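Local coordinates for protein chitosanase (Gynuella sunshinyii YC6258, PDB 6X2Q) that binds chitosan oligosaccharides and, as a member of glycoside hydrolase family 46, probably cleaves the glucosamine chains of chitosan, at residues A[137-142]-A[179-184]. Sequence-based numbering, arbitrary orientation.
Sequences LLALYD and RWLKTF
Leu140 and Phe184 carry much of this apolar contact between two roughly parallel helices, whose axes make an angle of 27° and approach to 11.1 Å. Methyl CD2 of Leu140 sits over one face of the Phe184 ring, displaced toward the rim, 4.1 Å from Phe184 CZ. The same methyl meets Trp180 differently: Leu140 CD2 lies at the edge of the indole, near its plane, 4.2 Å from Trp180 CH2. A branched leucine suits this spot because one methyl can serve both rings. The CB of Phe184 points toward segment 137-142, and CG anti to the backbone N (chi1 176°) carries the ring out from its own helix; a large flat side chain suits such widely spaced axes. Phe184 CE2 also comes within 4.0 Å of the carbonyl O of Ala139, an approach without a hydrogen bond. The CB of Ala139 points toward the partner helix, and its small size lets Leu181 CD1 pack against Ala139 CB at 3.8 Å; CG of Leu181 is anti to its backbone N (chi1 -179°). No hydrogen bond joins the segments. The buried indole NE1 of Trp180 is satisfied by Thr164 OG1. This is helix packing within the family 46 fold, with the Leu140 side chain about 12 Å from a bound glucosamine. Trp180 and Phe184 touch Thr163 of helix 156-167, whereas Trp180 touches Leu129 and Leu140 touches Ala126, both of helix 104-129.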
ATOM      1  N   LEU A 137      -0.729  -9.414   9.667  1.00 27.65           N
ATOM      2  CA  LEU A 137      -1.646  -9.042   8.592  1.00 27.66           C
ATOM      3  C   LEU A 137      -1.441  -7.590   8.183  1.00 28.27           C
ATOM      4  O   LEU A 137      -1.442  -7.262   6.989  1.00 29.27           O
ATOM      5  CB  LEU A 137      -3.100  -9.277   9.026  1.00 36.68           C
ATOM      6  CG  LEU A 137      -3.697 -10.686   8.880  1.00 37.82           C
ATOM      7  CD1 LEU A 137      -2.727 -11.777   9.302  1.00 31.77           C
ATOM      8  CD2 LEU A 137      -5.019 -10.825   9.660  1.00 39.32           C
ATOM      9  N   LEU A 138      -1.268  -6.711   9.167  1.00 26.98           N
ATOM     10  CA  LEU A 138      -1.019  -5.314   8.872  1.00 27.77           C
ATOM     11  C   LEU A 138       0.275  -5.164   8.077  1.00 31.50           C
ATOM     12  O   LEU A 138       0.307  -4.477   7.049  1.00 25.77           O
ATOM     13  CB  LEU A 138      -0.969  -4.534  10.187  1.00 24.89           C
ATOM     14  CG  LEU A 138      -0.511  -3.083  10.069  1.00 29.85           C
ATOM     15  CD1 LEU A 138      -1.500  -2.277   9.234  1.00 23.37           C
ATOM     16  CD2 LEU A 138      -0.359  -2.482  11.450  1.00 30.20           C
ATOM     17  N   ALA A 139       1.328  -5.866   8.500  1.00 26.43           N
ATOM     18  CA  ALA A 139       2.613  -5.777   7.815  1.00 28.80           C
ATOM     19  C   ALA A 139       2.509  -6.276   6.385  1.00 31.61           C
ATOM     20  O   ALA A 139       3.104  -5.690   5.474  1.00 32.93           O
ATOM     21  CB  ALA A 139       3.670  -6.574   8.575  1.00 25.37           C
ATOM     22  N   LEU A 140       1.763  -7.362   6.161  1.00 29.13           N
ATOM     23  CA  LEU A 140       1.595  -7.820   4.784  1.00 30.99           C
ATOM     24  C   LEU A 140       0.766  -6.842   3.970  1.00 25.53           C
ATOM     25  O   LEU A 140       1.002  -6.675   2.767  1.00 26.88           O
ATOM     26  CB  LEU A 140       0.941  -9.199   4.754  1.00 28.55           C
ATOM     27  CG  LEU A 140       1.778 -10.304   5.390  1.00 30.00           C
ATOM     28  CD1 LEU A 140       0.917 -11.563   5.592  1.00 30.24           C
ATOM     29  CD2 LEU A 140       3.005 -10.607   4.565  1.00 29.73           C
ATOM     30  N   TYR A 141      -0.201  -6.190   4.606  1.00 27.54           N
ATOM     31  CA  TYR A 141      -1.093  -5.302   3.870  1.00 29.59           C
ATOM     32  C   TYR A 141      -0.376  -4.011   3.492  1.00 31.52           C
ATOM     33  O   TYR A 141      -0.489  -3.529   2.354  1.00 27.18           O
ATOM     34  CB  TYR A 141      -2.322  -5.026   4.717  1.00 25.90           C
ATOM     35  CG  TYR A 141      -3.325  -4.062   4.138  1.00 31.27           C
ATOM     36  CD1 TYR A 141      -3.678  -4.095   2.796  1.00 27.58           C
ATOM     37  CD2 TYR A 141      -3.947  -3.134   4.962  1.00 34.01           C
ATOM     38  CE1 TYR A 141      -4.623  -3.209   2.295  1.00 32.84           C
ATOM     39  CE2 TYR A 141      -4.875  -2.260   4.486  1.00 33.25           C
ATOM     40  CZ  TYR A 141      -5.215  -2.293   3.154  1.00 35.62           C
ATOM     41  OH  TYR A 141      -6.150  -1.393   2.708  1.00 35.54           O
ATOM     42  N   ASP A 142       0.379  -3.451   4.439  1.00 29.20           N
ATOM     43  CA  ASP A 142       1.189  -2.280   4.148  1.00 28.58           C
ATOM     44  C   ASP A 142       2.222  -2.586   3.077  1.00 30.09           C
ATOM     45  O   ASP A 142       2.441  -1.775   2.175  1.00 30.75           O
ATOM     46  CB  ASP A 142       1.870  -1.789   5.422  1.00 29.31           C
ATOM     47  CG  ASP A 142       2.634  -0.496   5.205  1.00 35.44           C
ATOM     48  OD1 ASP A 142       1.967   0.509   4.880  1.00 33.48           O
ATOM     49  OD2 ASP A 142       3.887  -0.479   5.353  1.00 33.36           O
ATOM     50  N   ARG A 179       9.104 -14.796  14.832  1.00 39.08           N
ATOM     51  CA  ARG A 179      10.392 -14.914  14.155  1.00 32.92           C
ATOM     52  C   ARG A 179      10.235 -14.683  12.652  1.00 34.25           C
ATOM     53  O   ARG A 179      11.037 -13.967  12.031  1.00 29.57           O
ATOM     54  CB  ARG A 179      11.011 -16.287  14.440  1.00 30.24           C
ATOM     55  CG  ARG A 179      12.501 -16.374  14.106  1.00 45.21           C
ATOM     56  CD  ARG A 179      13.190 -17.536  14.818  1.00 45.93           C
ATOM     57  NE  ARG A 179      13.195 -18.725  13.972  1.00 54.27           N
ATOM     58  CZ  ARG A 179      14.077 -18.948  13.003  1.00 54.61           C
ATOM     59  NH1 ARG A 179      15.044 -18.071  12.781  1.00 59.31           N
ATOM     60  NH2 ARG A 179      14.000 -20.052  12.263  1.00 53.06           N
ATOM     61  N   TRP A 180       9.211 -15.297  12.047  1.00 28.89           N
ATOM     62  CA  TRP A 180       8.959 -15.087  10.625  1.00 29.72           C
ATOM     63  C   TRP A 180       8.697 -13.619  10.340  1.00 28.75           C
ATOM     64  O   TRP A 180       9.225 -13.063   9.370  1.00 28.59           O
ATOM     65  CB  TRP A 180       7.777 -15.938  10.162  1.00 30.17           C
ATOM     66  CG  TRP A 180       7.584 -15.942   8.662  1.00 30.30           C
ATOM     67  CD1 TRP A 180       7.948 -16.933   7.796  1.00 33.69           C
ATOM     68  CD2 TRP A 180       6.961 -14.921   7.863  1.00 25.06           C
ATOM     69  NE1 TRP A 180       7.605 -16.586   6.509  1.00 32.16           N
ATOM     70  CE2 TRP A 180       7.008 -15.353   6.525  1.00 32.82           C
ATOM     71  CE3 TRP A 180       6.386 -13.676   8.150  1.00 30.28           C
ATOM     72  CZ2 TRP A 180       6.503 -14.583   5.468  1.00 32.53           C
ATOM     73  CZ3 TRP A 180       5.879 -12.912   7.103  1.00 28.52           C
ATOM     74  CH2 TRP A 180       5.949 -13.367   5.777  1.00 33.60           C
ATOM     75  N   LEU A 181       7.903 -12.972  11.196  1.00 27.30           N
ATOM     76  CA  LEU A 181       7.549 -11.573  10.997  1.00 33.37           C
ATOM     77  C   LEU A 181       8.765 -10.668  11.154  1.00 29.89           C
ATOM     78  O   LEU A 181       8.925  -9.708  10.399  1.00 26.54           O
ATOM     79  CB  LEU A 181       6.430 -11.159  11.970  1.00 26.20           C
ATOM     80  CG  LEU A 181       5.920  -9.705  11.888  1.00 26.48           C
ATOM     81  CD1 LEU A 181       5.539  -9.333  10.459  1.00 24.80           C
ATOM     82  CD2 LEU A 181       4.770  -9.409  12.851  1.00 25.39           C
ATOM     83  N   LYS A 182       9.627 -10.947  12.133  1.00 29.81           N
ATOM     84  CA  LYS A 182      10.798 -10.095  12.325  1.00 31.72           C
ATOM     85  C   LYS A 182      11.731 -10.176  11.119  1.00 32.95           C
ATOM     86  O   LYS A 182      12.255  -9.155  10.644  1.00 30.51           O
ATOM     87  CB  LYS A 182      11.527 -10.494  13.603  1.00 36.14           C
ATOM     88  CG  LYS A 182      12.426  -9.406  14.169  1.00 40.66           C
ATOM     89  CD  LYS A 182      13.626 -10.002  14.855  1.00 48.02           C
ATOM     90  CE  LYS A 182      13.765  -9.514  16.304  1.00 55.03           C
ATOM     91  NZ  LYS A 182      15.139  -9.817  16.840  1.00 54.11           N
ATOM     92  N   THR A 183      11.918 -11.385  10.596  1.00 29.43           N
ATOM     93  CA  THR A 183      12.702 -11.573   9.388  1.00 29.04           C
ATOM     94  C   THR A 183      12.084 -10.821   8.208  1.00 31.49           C
ATOM     95  O   THR A 183      12.798 -10.168   7.431  1.00 30.68           O
ATOM     96  CB  THR A 183      12.804 -13.071   9.099  1.00 29.43           C
ATOM     97  OG1 THR A 183      13.349 -13.738  10.247  1.00 36.59           O
ATOM     98  CG2 THR A 183      13.687 -13.332   7.912  1.00 33.34           C
ATOM     99  N   PHE A 184      10.755 -10.888   8.066  1.00 28.89           N
ATOM    100  CA  PHE A 184      10.092 -10.190   6.962  1.00 28.18           C
ATOM    101  C   PHE A 184      10.325  -8.688   7.053  1.00 24.48           C
ATOM    102  O   PHE A 184      10.596  -8.032   6.049  1.00 30.61           O
ATOM    103  CB  PHE A 184       8.587 -10.493   6.962  1.00 28.33           C
ATOM    104  CG  PHE A 184       7.811  -9.720   5.903  1.00 32.58           C
ATOM    105  CD1 PHE A 184       7.752 -10.177   4.587  1.00 24.60           C
ATOM    106  CD2 PHE A 184       7.165  -8.530   6.221  1.00 26.89           C
ATOM    107  CE1 PHE A 184       7.045  -9.477   3.625  1.00 29.11           C
ATOM    108  CE2 PHE A 184       6.456  -7.829   5.264  1.00 28.17           C
ATOM    109  CZ  PHE A 184       6.397  -8.297   3.963  1.00 27.37           C
TER